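Local coordinates for beta-lactamase (Serratia marcescens, PDB 5GWA), which is a class A extended-spectrum beta-lactamase that probably hydrolyses beta-lactams to substituted beta-amino acids, captured here with the inhibitor avibactam bound covalently, at residues Lys40-Met45 against Thr159-Pro164; Ser47-His52 against Ile141-Thr146; Ala229-Gly234 against Ala247-Asp252; Leu136-Ile141 against Thr167-Lys172. One frame throughout, in Å; residues are numbered along the deposited sequence.

How the contacts relate
The four contacts adjoin one another, and contact 2 carries S47, the serine that avibactam modifies. The side chain of M45 (contact 1) is about 8 Å, and that of N231 (contact 3) about 7 Å, from the inhibitor, between nearest atoms. Contacts 1 and 2, centres 10 Å apart, share a three-stranded sheet and meet where N160 OD1 takes K144 N at 2.8 Å. Contact 3 joins contact 1 through N231 ND2, 3.0 Å from P44 O. Contact 4 shares I141 with contact 2, and its L170 CD2 packs on H52 CD2 at 3.4 Å. T167 OG1 of contact 4 meets Y249 OH of contact 3 at 2.6 Å.

Contact 1: residues Lys40-Met45 against Thr159-Pro164; sequences KHHYPM and TNWTTP. With NA (sodium ion), chain L.
Y43 faces T162, and P44 faces W161, in the small antiparallel sheet where strand 161-162 runs between strand 141-142 and strand 43-44, the last lying just ahead of the active-site serine in the chain. Y43 and T162 form the hydrogen-bonded pair: Y43 N gives T162 O a nearly straight bond of 2.9 Å (172°), and T162 N returns a more bent one to Y43 O at 3.0 Å. Past the non-hydrogen-bonded P44-W161 pair, M45 N reaches N160 O at 2.9 Å, extending the ladder by one bond. The Y43 and T162 side chains share a face of the sheet, where Y43 CE2 packs on P164 CD at 3.8 Å. M45 meets T162 at about a right angle, CG on CG2, and its bend at chi3 (-77°) brings CE over W161 O. T163 is the N-cap of helix 164-175: its OG1 is hydrogen-bonded to A166 N and D165 OD1 and binds a sodium ion at 2.7 Å. Toward the surface, the six-membered ring of W161 and the H42 imidazole stack face to face, planes only 7° apart, the two side chains pointing the same way. H42 CE1 approaches W161 CH2 to 3.3 Å.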
# COMPACT_ATOMS: atom_id res chain seq x y z
N LYS A 40 -6.37 -26.74 -14.54
CA LYS A 40 -7.80 -26.89 -14.29
C LYS A 40 -8.21 -26.31 -12.93
O LYS A 40 -9.40 -26.25 -12.62
CB LYS A 40 -8.20 -28.36 -14.47
CG LYS A 40 -8.10 -28.83 -15.92
CD LYS A 40 -9.09 -29.94 -16.23
CE LYS A 40 -9.02 -30.33 -17.69
NZ LYS A 40 -9.84 -29.39 -18.51
N HIS A 41 -7.25 -25.86 -12.13
CA HIS A 41 -7.55 -25.22 -10.88
C HIS A 41 -7.94 -23.77 -11.09
O HIS A 41 -7.69 -23.19 -12.16
CB HIS A 41 -6.34 -25.36 -9.94
CG HIS A 41 -5.98 -26.77 -9.64
ND1 HIS A 41 -6.59 -27.50 -8.63
CD2 HIS A 41 -5.13 -27.63 -10.24
CE1 HIS A 41 -6.05 -28.69 -8.57
NE2 HIS A 41 -5.14 -28.79 -9.52
N HIS A 42 -8.51 -23.16 -10.04
CA HIS A 42 -8.87 -21.75 -10.06
C HIS A 42 -7.89 -20.97 -9.19
O HIS A 42 -7.72 -21.26 -8.01
CB HIS A 42 -10.30 -21.57 -9.56
CG HIS A 42 -11.32 -22.06 -10.53
ND1 HIS A 42 -12.68 -21.96 -10.32
CD2 HIS A 42 -11.16 -22.64 -11.74
CE1 HIS A 42 -13.31 -22.44 -11.37
NE2 HIS A 42 -12.42 -22.85 -12.25
N TYR A 43 -7.21 -20.01 -9.78
CA TYR A 43 -6.19 -19.28 -9.10
C TYR A 43 -6.66 -17.85 -8.84
O TYR A 43 -7.24 -17.23 -9.70
CB TYR A 43 -4.96 -19.24 -10.02
CG TYR A 43 -4.36 -20.61 -10.22
CD1 TYR A 43 -3.40 -21.08 -9.35
CD2 TYR A 43 -4.75 -21.42 -11.25
CE1 TYR A 43 -2.91 -22.36 -9.46
CE2 TYR A 43 -4.28 -22.71 -11.38
CZ TYR A 43 -3.34 -23.17 -10.49
OH TYR A 43 -2.83 -24.44 -10.63
N PRO A 44 -6.35 -17.31 -7.67
CA PRO A 44 -6.71 -15.94 -7.41
C PRO A 44 -5.84 -14.99 -8.21
O PRO A 44 -4.61 -15.14 -8.24
CB PRO A 44 -6.48 -15.81 -5.90
CG PRO A 44 -5.46 -16.85 -5.59
CD PRO A 44 -5.74 -17.98 -6.51
N MET A 45 -6.48 -14.07 -8.90
CA MET A 45 -5.78 -13.19 -9.85
C MET A 45 -4.98 -12.06 -9.16
O MET A 45 -3.96 -11.60 -9.72
CB MET A 45 -6.76 -12.58 -10.85
CG MET A 45 -7.26 -13.57 -11.85
SD MET A 45 -8.19 -12.83 -13.18
CE MET A 45 -9.75 -12.51 -12.39
N THR A 159 -12.65 -14.99 -5.15
CA THR A 159 -13.76 -14.78 -6.07
C THR A 159 -13.33 -14.18 -7.39
O THR A 159 -14.08 -14.21 -8.37
CB THR A 159 -14.91 -13.95 -5.47
OG1 THR A 159 -14.51 -12.59 -5.27
CG2 THR A 159 -15.34 -14.54 -4.16
N ASN A 160 -12.15 -13.57 -7.40
CA ASN A 160 -11.54 -13.07 -8.62
C ASN A 160 -10.52 -14.10 -9.12
O ASN A 160 -9.33 -14.02 -8.82
CB ASN A 160 -10.80 -11.77 -8.37
CG ASN A 160 -11.71 -10.60 -8.12
OD1 ASN A 160 -12.77 -10.48 -8.73
ND2 ASN A 160 -11.28 -9.70 -7.29
N TRP A 161 -11.01 -15.11 -9.82
CA TRP A 161 -10.20 -16.27 -10.15
C TRP A 161 -10.07 -16.48 -11.64
O TRP A 161 -10.86 -15.94 -12.44
CB TRP A 161 -10.76 -17.55 -9.51
CG TRP A 161 -12.20 -17.89 -9.90
CD1 TRP A 161 -13.31 -17.74 -9.12
CD2 TRP A 161 -12.64 -18.58 -11.08
NE1 TRP A 161 -14.44 -18.17 -9.80
CE2 TRP A 161 -14.04 -18.72 -10.99
CE3 TRP A 161 -11.99 -19.08 -12.20
CZ2 TRP A 161 -14.80 -19.30 -12.02
CZ3 TRP A 161 -12.75 -19.68 -13.20
CH2 TRP A 161 -14.14 -19.78 -13.08
N THR A 162 -9.09 -17.30 -12.01
CA THR A 162 -8.86 -17.63 -13.40
C THR A 162 -8.25 -19.00 -13.53
O THR A 162 -7.55 -19.46 -12.62
CB THR A 162 -7.93 -16.58 -14.05
OG1 THR A 162 -7.95 -16.73 -15.47
CG2 THR A 162 -6.50 -16.71 -13.54
N THR A 163 -8.41 -19.61 -14.71
CA THR A 163 -7.50 -20.65 -15.10
C THR A 163 -6.32 -20.02 -15.82
O THR A 163 -6.41 -18.95 -16.36
CB THR A 163 -8.13 -21.68 -16.02
OG1 THR A 163 -8.59 -21.05 -17.21
CG2 THR A 163 -9.25 -22.46 -15.32
N PRO A 164 -5.15 -20.69 -15.80
CA PRO A 164 -3.99 -20.02 -16.44
C PRO A 164 -4.09 -19.99 -17.96
O PRO A 164 -3.59 -19.06 -18.60
CB PRO A 164 -2.79 -20.83 -15.99
CG PRO A 164 -3.27 -21.83 -15.00
CD PRO A 164 -4.78 -21.88 -15.03
NA NA L . -9.69 -22.24 -19.41
O HOH W 1 -10.56 -20.35 -21.17

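Contact 2: residues Ser47-His52 against Ile141-Thr146; sequences STYKFH and ISIKAT. With NXL ((2S,5R)-1-formyl-5-[(sulfooxy)amino]piperidine-2-carboxamide), chain B.
Y49 and H52, one helical turn apart, both point at the chain 141-146, but they use their rings differently. Y49 holds CG between its backbone N and carbonyl carbon (chi1 86°), and its phenol ends at A145. There OH donates to A145 O at 2.7 Å, in the carbonyl plane and on a lone pair; the oxygen also lies in the plane of the tyrosine ring, at its edge. A145 O also accepts from N160 ND2, so this buried carbonyl is gripped twice. The Y49 and I143 side chains cross obliquely, Y49 CD2 4.1 Å from I143 CG2. H52 meets I141 tip to tip instead, with CD1 of I141 near the plane of the imidazole and 3.9 Å from NE2. I143 CD1 packs 3.8 Å from H52 CB. L170 of helix 164-175 also packs on H52. At the start of the same segment, S47 OG is joined to avibactam CAN by a covalent bond of 1.4 Å, and K50 NZ donates to the same S47 OG at 3.2 Å. A serine and a lysine three residues on, at the start of a helix, match the SxxK motif of class A beta-lactamases.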
# COMPACT_ATOMS: atom_id res chain seq x y z
N SER A 47 -3.79 -8.54 -8.53
CA SER A 47 -3.69 -7.36 -9.38
C SER A 47 -3.60 -7.68 -10.87
O SER A 47 -3.76 -6.76 -11.68
CB SER A 47 -2.49 -6.48 -9.04
OG SER A 47 -2.64 -5.79 -7.79
N THR A 48 -3.45 -8.96 -11.25
CA THR A 48 -3.38 -9.29 -12.66
C THR A 48 -4.69 -8.95 -13.38
O THR A 48 -4.65 -8.63 -14.55
CB THR A 48 -2.99 -10.75 -12.95
OG1 THR A 48 -4.00 -11.62 -12.46
CG2 THR A 48 -1.62 -11.07 -12.33
N TYR A 49 -5.79 -8.84 -12.65
CA TYR A 49 -7.04 -8.49 -13.29
C TYR A 49 -7.16 -7.06 -13.71
O TYR A 49 -8.13 -6.70 -14.41
CB TYR A 49 -8.24 -9.00 -12.52
CG TYR A 49 -8.77 -8.12 -11.39
CD1 TYR A 49 -7.95 -7.23 -10.70
CD2 TYR A 49 -10.08 -8.30 -10.92
CE1 TYR A 49 -8.44 -6.48 -9.63
CE2 TYR A 49 -10.58 -7.53 -9.87
CZ TYR A 49 -9.74 -6.66 -9.20
OH TYR A 49 -10.22 -5.93 -8.11
N LYS A 50 -6.17 -6.25 -13.40
CA LYS A 50 -6.14 -4.86 -13.87
C LYS A 50 -5.88 -4.83 -15.38
O LYS A 50 -6.16 -3.83 -16.05
CB LYS A 50 -5.12 -4.04 -13.11
CG LYS A 50 -5.51 -3.86 -11.64
CD LYS A 50 -4.35 -3.38 -10.79
CE LYS A 50 -4.74 -3.38 -9.32
NZ LYS A 50 -3.66 -2.82 -8.47
N PHE A 51 -5.26 -5.88 -15.92
CA PHE A 51 -5.17 -6.03 -17.38
C PHE A 51 -6.56 -6.08 -17.99
O PHE A 51 -6.88 -5.32 -18.93
CB PHE A 51 -4.34 -7.29 -17.72
CG PHE A 51 -4.40 -7.68 -19.18
CD1 PHE A 51 -3.87 -6.84 -20.14
CD2 PHE A 51 -4.97 -8.87 -19.57
CE1 PHE A 51 -3.88 -7.19 -21.47
CE2 PHE A 51 -5.03 -9.21 -20.92
CZ PHE A 51 -4.47 -8.36 -21.86
N HIS A 52 -7.40 -6.93 -17.43
CA HIS A 52 -8.74 -7.18 -17.96
C HIS A 52 -9.50 -5.86 -17.83
O HIS A 52 -10.24 -5.46 -18.72
CB HIS A 52 -9.44 -8.25 -17.13
CG HIS A 52 -8.68 -9.54 -17.04
ND1 HIS A 52 -7.43 -9.63 -16.46
CD2 HIS A 52 -9.04 -10.81 -17.32
CE1 HIS A 52 -7.02 -10.88 -16.48
NE2 HIS A 52 -7.98 -11.62 -16.99
N ILE A 141 -12.79 -17.15 -16.49
CA ILE A 141 -12.35 -15.98 -15.75
C ILE A 141 -13.55 -15.43 -14.97
O ILE A 141 -14.62 -15.22 -15.57
CB ILE A 141 -11.79 -14.88 -16.68
CG1 ILE A 141 -10.60 -15.42 -17.49
CG2 ILE A 141 -11.34 -13.65 -15.88
CD1 ILE A 141 -10.03 -14.51 -18.54
N SER A 142 -13.33 -15.11 -13.70
CA SER A 142 -14.38 -14.58 -12.83
C SER A 142 -13.91 -13.26 -12.24
O SER A 142 -12.91 -13.23 -11.53
CB SER A 142 -14.70 -15.57 -11.73
OG SER A 142 -15.59 -15.00 -10.77
N ILE A 143 -14.65 -12.19 -12.52
CA ILE A 143 -14.34 -10.87 -11.97
C ILE A 143 -15.54 -10.43 -11.13
O ILE A 143 -16.62 -10.11 -11.68
CB ILE A 143 -13.96 -9.87 -13.07
CG1 ILE A 143 -12.67 -10.34 -13.77
CG2 ILE A 143 -13.84 -8.43 -12.54
CD1 ILE A 143 -12.34 -9.67 -15.08
N LYS A 144 -15.30 -10.32 -9.83
CA LYS A 144 -16.37 -10.15 -8.86
C LYS A 144 -16.15 -9.02 -7.85
O LYS A 144 -17.08 -8.63 -7.17
CB LYS A 144 -16.60 -11.45 -8.14
CG LYS A 144 -17.08 -12.57 -9.05
CD LYS A 144 -18.46 -12.37 -9.59
CE LYS A 144 -18.71 -13.36 -10.74
NZ LYS A 144 -20.13 -13.34 -11.16
N ALA A 145 -14.89 -8.70 -7.56
CA ALA A 145 -14.63 -7.83 -6.41
C ALA A 145 -13.60 -6.77 -6.76
O ALA A 145 -12.60 -7.06 -7.39
CB ALA A 145 -14.11 -8.61 -5.24
N THR A 146 -13.83 -5.58 -6.27
CA THR A 146 -12.90 -4.47 -6.44
C THR A 146 -11.73 -4.65 -5.47
O THR A 146 -11.74 -5.55 -4.64
CB THR A 146 -13.56 -3.13 -6.10
OG1 THR A 146 -13.98 -3.16 -4.74
CG2 THR A 146 -14.74 -2.84 -7.01
OAC NXL B . -1.95 -7.67 -6.71
CAN NXL B . -2.03 -6.45 -6.70
N NXL B . -1.79 -5.72 -5.70
CAJ NXL B . -1.60 -4.29 -5.84
CA NXL B . -1.52 -6.34 -4.41
C NXL B . -2.53 -6.05 -3.35
O NXL B . -3.42 -5.24 -3.51
NAA NXL B . -2.29 -6.64 -2.17
CB NXL B . -0.15 -5.93 -3.95
CAH NXL B . 0.11 -4.44 -4.08
CAO NXL B . -0.17 -3.95 -5.49
NAK NXL B . 0.76 -4.39 -6.55
OAL NXL B . 1.43 -5.50 -6.32
SAR NXL B . 1.94 -6.23 -7.56
OAD NXL B . 3.30 -5.78 -7.68
OAE NXL B . 2.05 -7.64 -7.48
OAG NXL B . 0.76 -5.99 -8.66

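Contact 3: residues Ala229-Gly234 against Ala247-Asp252; sequences ATNDIG and AVYVSD. With NA (sodium ion), chain X.
T230 and V250 exchange two backbone bonds across the strands, T230 N to V250 O and V250 N to T230 O, each 2.9 Å long. D232 and V248 repeat the pattern, V248 N reaching D232 O at 3.0 Å in a nearly straight bond (175°) and D232 N reaching V248 O. One water adds a further clasp: T230 OG1 donates to it, and it donates to V250 O at 2.8 Å, so that V250 O has two polar partners. Beside this end, A229 O binds a sodium ion at 2.9 Å. The amide of N231 is held by its ND2, which bonds to P44 O of strand 43-44, shortly before the active-site serine.

The two strands form the hairpin 227-237/243-253 inside the five-stranded antiparallel sheet of the class A beta-lactamase fold, and their axes run at 176° to each other. A229, N231 and I233, with A247, Y249 and S251, face helix 164-175 and strand 43-44. T230, D232, V248 and V250 occupy the other face, where V250 packs against helix 257-276. D232 turns its carboxylate away from V248, bonding to H214 and to L202 N.

On the face of N231, I233 and Y249, the N231 side chain crosses the Y249 ring obliquely, amide and ring planes 65° apart, with OD1 3.5 Å from CD2. I233 CG2, anti to the carbonyl carbon, lies against Y249 OH and sits 3.7 Å from A247 CB. Y249 OH itself bonds to T167 of the helix.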
# COMPACT_ATOMS: atom_id res chain seq x y z
N ALA A 229 -1.43 -15.64 -3.29
CA ALA A 229 -1.12 -15.34 -4.69
C ALA A 229 0.21 -14.61 -4.86
O ALA A 229 0.47 -13.63 -4.19
CB ALA A 229 -2.23 -14.53 -5.32
N THR A 230 1.03 -15.14 -5.76
CA THR A 230 2.21 -14.43 -6.28
C THR A 230 2.24 -14.77 -7.77
O THR A 230 2.53 -15.89 -8.19
CB THR A 230 3.51 -14.92 -5.60
OG1 THR A 230 3.36 -14.87 -4.19
CG2 THR A 230 4.69 -14.06 -6.00
N ASN A 231 1.89 -13.77 -8.60
CA ASN A 231 1.55 -14.01 -9.98
C ASN A 231 2.32 -13.05 -10.91
O ASN A 231 2.64 -11.93 -10.51
CB ASN A 231 0.06 -13.70 -10.22
CG ASN A 231 -0.87 -14.42 -9.24
OD1 ASN A 231 -0.61 -15.56 -8.81
ND2 ASN A 231 -2.08 -13.85 -9.09
N ASP A 232 2.45 -13.46 -12.17
CA ASP A 232 2.92 -12.56 -13.25
C ASP A 232 2.42 -13.12 -14.58
O ASP A 232 2.46 -14.35 -14.81
CB ASP A 232 4.43 -12.45 -13.19
CG ASP A 232 4.97 -11.23 -13.94
OD1 ASP A 232 4.14 -10.34 -14.31
OD2 ASP A 232 6.21 -11.15 -14.06
N ILE A 233 1.85 -12.24 -15.40
CA ILE A 233 1.27 -12.62 -16.70
C ILE A 233 1.76 -11.66 -17.76
O ILE A 233 1.97 -10.49 -17.45
CB ILE A 233 -0.28 -12.65 -16.67
CG1 ILE A 233 -0.89 -11.25 -16.61
CG2 ILE A 233 -0.76 -13.48 -15.49
CD1 ILE A 233 -2.39 -11.26 -16.84
N GLY A 234 1.99 -12.14 -18.98
CA GLY A 234 2.45 -11.19 -20.02
C GLY A 234 2.77 -11.82 -21.33
O GLY A 234 2.53 -13.01 -21.55
N ALA A 247 1.55 -17.15 -18.40
CA ALA A 247 0.95 -16.80 -17.13
C ALA A 247 1.36 -17.77 -16.06
O ALA A 247 1.27 -18.99 -16.26
CB ALA A 247 -0.55 -16.77 -17.27
N VAL A 248 1.88 -17.26 -14.94
CA VAL A 248 2.24 -18.12 -13.83
C VAL A 248 1.57 -17.63 -12.57
O VAL A 248 1.66 -16.45 -12.22
CB VAL A 248 3.77 -18.22 -13.60
CG1 VAL A 248 4.10 -19.17 -12.45
CG2 VAL A 248 4.48 -18.66 -14.88
N TYR A 249 0.87 -18.54 -11.87
CA TYR A 249 0.19 -18.22 -10.62
C TYR A 249 0.75 -19.12 -9.52
O TYR A 249 0.57 -20.33 -9.56
CB TYR A 249 -1.32 -18.49 -10.72
CG TYR A 249 -1.96 -17.68 -11.80
CD1 TYR A 249 -1.98 -18.11 -13.11
CD2 TYR A 249 -2.58 -16.47 -11.50
CE1 TYR A 249 -2.59 -17.36 -14.10
CE2 TYR A 249 -3.07 -15.65 -12.50
CZ TYR A 249 -3.06 -16.10 -13.77
OH TYR A 249 -3.62 -15.28 -14.71
N VAL A 250 1.56 -18.57 -8.61
CA VAL A 250 2.01 -19.33 -7.44
C VAL A 250 1.02 -19.11 -6.32
O VAL A 250 0.91 -18.00 -5.78
CB VAL A 250 3.43 -18.89 -7.01
CG1 VAL A 250 3.89 -19.69 -5.81
CG2 VAL A 250 4.42 -18.99 -8.16
N SER A 251 0.19 -20.12 -6.02
CA SER A 251 -0.92 -19.92 -5.11
C SER A 251 -0.80 -20.74 -3.84
O SER A 251 -0.13 -21.74 -3.82
CB SER A 251 -2.27 -20.15 -5.81
OG SER A 251 -2.51 -21.54 -6.02
N ASP A 252 -1.49 -20.27 -2.80
CA ASP A 252 -1.57 -20.93 -1.50
C ASP A 252 -0.23 -21.48 -1.05
O ASP A 252 -0.04 -22.68 -0.84
CB ASP A 252 -2.66 -21.98 -1.55
CG ASP A 252 -4.03 -21.37 -1.73
OD1 ASP A 252 -4.18 -20.15 -1.52
OD2 ASP A 252 -4.98 -22.15 -1.98
NA NA X . 2.61 -12.26 -2.78
O HOH W 2 1.96 -17.10 -3.37

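Contact 4: residues Leu136-Ile141 against Thr167-Lys172. With NA (sodium ion), chain V.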
# COMPACT_ATOMS: atom_id res chain seq x y z
N LEU A 136 -15.63 -11.78 -25.13
CA LEU A 136 -14.51 -11.95 -26.06
C LEU A 136 -14.34 -13.41 -26.49
O LEU A 136 -13.51 -13.70 -27.36
CB LEU A 136 -13.22 -11.41 -25.43
CG LEU A 136 -13.20 -9.90 -25.15
CD1 LEU A 136 -11.91 -9.51 -24.46
CD2 LEU A 136 -13.38 -9.07 -26.40
N GLY A 137 -15.07 -14.32 -25.84
CA GLY A 137 -14.97 -15.75 -26.05
C GLY A 137 -13.92 -16.45 -25.20
O GLY A 137 -13.32 -17.42 -25.65
N VAL A 138 -13.58 -15.86 -24.06
CA VAL A 138 -12.65 -16.49 -23.11
C VAL A 138 -13.39 -16.91 -21.86
O VAL A 138 -13.78 -16.06 -21.02
CB VAL A 138 -11.49 -15.56 -22.71
CG1 VAL A 138 -10.49 -16.30 -21.81
CG2 VAL A 138 -10.81 -15.01 -23.94
N LYS A 139 -13.54 -18.22 -21.67
CA LYS A 139 -14.22 -18.77 -20.52
C LYS A 139 -13.24 -18.83 -19.34
O LYS A 139 -12.03 -18.65 -19.52
CB LYS A 139 -14.77 -20.16 -20.81
CG LYS A 139 -15.80 -20.21 -21.92
CD LYS A 139 -16.51 -21.55 -21.93
CE LYS A 139 -17.80 -21.48 -22.73
NZ LYS A 139 -17.51 -21.75 -24.16
N ASN A 140 -13.76 -19.14 -18.16
CA ASN A 140 -12.91 -19.49 -16.99
C ASN A 140 -12.16 -18.31 -16.44
O ASN A 140 -11.07 -18.48 -15.84
CB ASN A 140 -11.97 -20.64 -17.27
CG ASN A 140 -12.66 -21.99 -17.19
OD1 ASN A 140 -13.71 -22.11 -16.54
ND2 ASN A 140 -12.18 -22.92 -17.93
N ILE A 141 -12.79 -17.15 -16.49
CA ILE A 141 -12.35 -15.98 -15.75
C ILE A 141 -13.55 -15.43 -14.97
O ILE A 141 -14.62 -15.22 -15.57
CB ILE A 141 -11.79 -14.88 -16.68
CG1 ILE A 141 -10.60 -15.42 -17.49
CG2 ILE A 141 -11.34 -13.65 -15.88
CD1 ILE A 141 -10.03 -14.51 -18.54
N THR A 167 -5.98 -17.06 -19.21
CA THR A 167 -5.20 -15.86 -19.26
C THR A 167 -4.41 -15.73 -20.54
O THR A 167 -4.41 -14.66 -21.17
CB THR A 167 -4.24 -15.78 -18.07
OG1 THR A 167 -4.95 -16.01 -16.85
CG2 THR A 167 -3.54 -14.46 -18.04
N VAL A 168 -3.70 -16.79 -20.94
CA VAL A 168 -2.89 -16.68 -22.13
C VAL A 168 -3.75 -16.63 -23.42
O VAL A 168 -3.36 -15.96 -24.37
CB VAL A 168 -1.78 -17.72 -22.25
CG1 VAL A 168 -0.74 -17.57 -21.16
CG2 VAL A 168 -2.35 -19.14 -22.31
N GLN A 169 -4.92 -17.27 -23.43
CA GLN A 169 -5.89 -17.08 -24.52
C GLN A 169 -6.24 -15.62 -24.68
O GLN A 169 -6.23 -15.07 -25.80
CB GLN A 169 -7.13 -17.92 -24.29
CG GLN A 169 -6.86 -19.42 -24.43
CD GLN A 169 -7.90 -20.27 -23.72
OE1 GLN A 169 -9.03 -19.83 -23.48
NE2 GLN A 169 -7.53 -21.51 -23.42
N LEU A 170 -6.54 -14.98 -23.55
CA LEU A 170 -6.85 -13.56 -23.58
C LEU A 170 -5.68 -12.72 -24.01
O LEU A 170 -5.85 -11.71 -24.74
CB LEU A 170 -7.40 -13.13 -22.22
CG LEU A 170 -7.83 -11.67 -22.06
CD1 LEU A 170 -9.09 -11.45 -22.91
CD2 LEU A 170 -8.14 -11.30 -20.61
N LEU A 171 -4.49 -13.00 -23.47
CA LEU A 171 -3.29 -12.25 -23.85
C LEU A 171 -2.99 -12.34 -25.34
O LEU A 171 -2.54 -11.37 -25.94
CB LEU A 171 -2.07 -12.72 -23.06
CG LEU A 171 -2.06 -12.32 -21.59
CD1 LEU A 171 -1.10 -13.19 -20.83
CD2 LEU A 171 -1.71 -10.86 -21.37
N LYS A 172 -3.26 -13.50 -25.94
CA LYS A 172 -3.04 -13.70 -27.37
C LYS A 172 -4.05 -12.94 -28.25
O LYS A 172 -3.62 -12.24 -29.18
CB LYS A 172 -3.04 -15.19 -27.69
CG LYS A 172 -2.87 -15.51 -29.16
CD LYS A 172 -2.67 -17.00 -29.35
CE LYS A 172 -2.45 -17.36 -30.81
NZ LYS A 172 -1.83 -18.71 -30.94
NA NA V . -14.91 -15.86 -18.61
O HOH W 3 -10.46 -18.67 -25.54
O HOH W 1 -10.56 -20.35 -21.17
O HOH W 4 -15.22 -13.29 -17.54
O HOH W 5 -17.29 -17.03 -19.28
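L170 of helix 164-175 packs into the loop that links helix 126-135 to strand 141-142, joining two parts of the helical side of the class A beta-lactamase fold. The tight part is apolar and gathers round one leucine. CG of L170, anti to the backbone N (chi1 -178°), carries two methyls that both meet the loop: CD1 touches L136 CD1 at 3.8 Å and V138 CG2 at 4.1 Å, while CD2 lies 4.3 Å from I141 CD1. L136 crosses L170 obliquely, and V138 meets it at about a right angle. F51 of helix 49-63 also packs on L170. No direct hydrogen bond spans this contact.

The polar side is looser and runs through water. Q169 extends beyond CG to place OE1 near V138 CG1, and two waters both donate to OE1 at 2.8 Å. One also donates to K139 O and binds the sodium ion held by T163; the other donates to G137 O at 3.1 Å. G137, with positive phi (88°), is the first residue past the end of helix 126-135 to leave helical angles. V138 O binds a second sodium ion at 2.7 Å; this ion also binds two waters, one of which donates to I141 O at 2.8 Å.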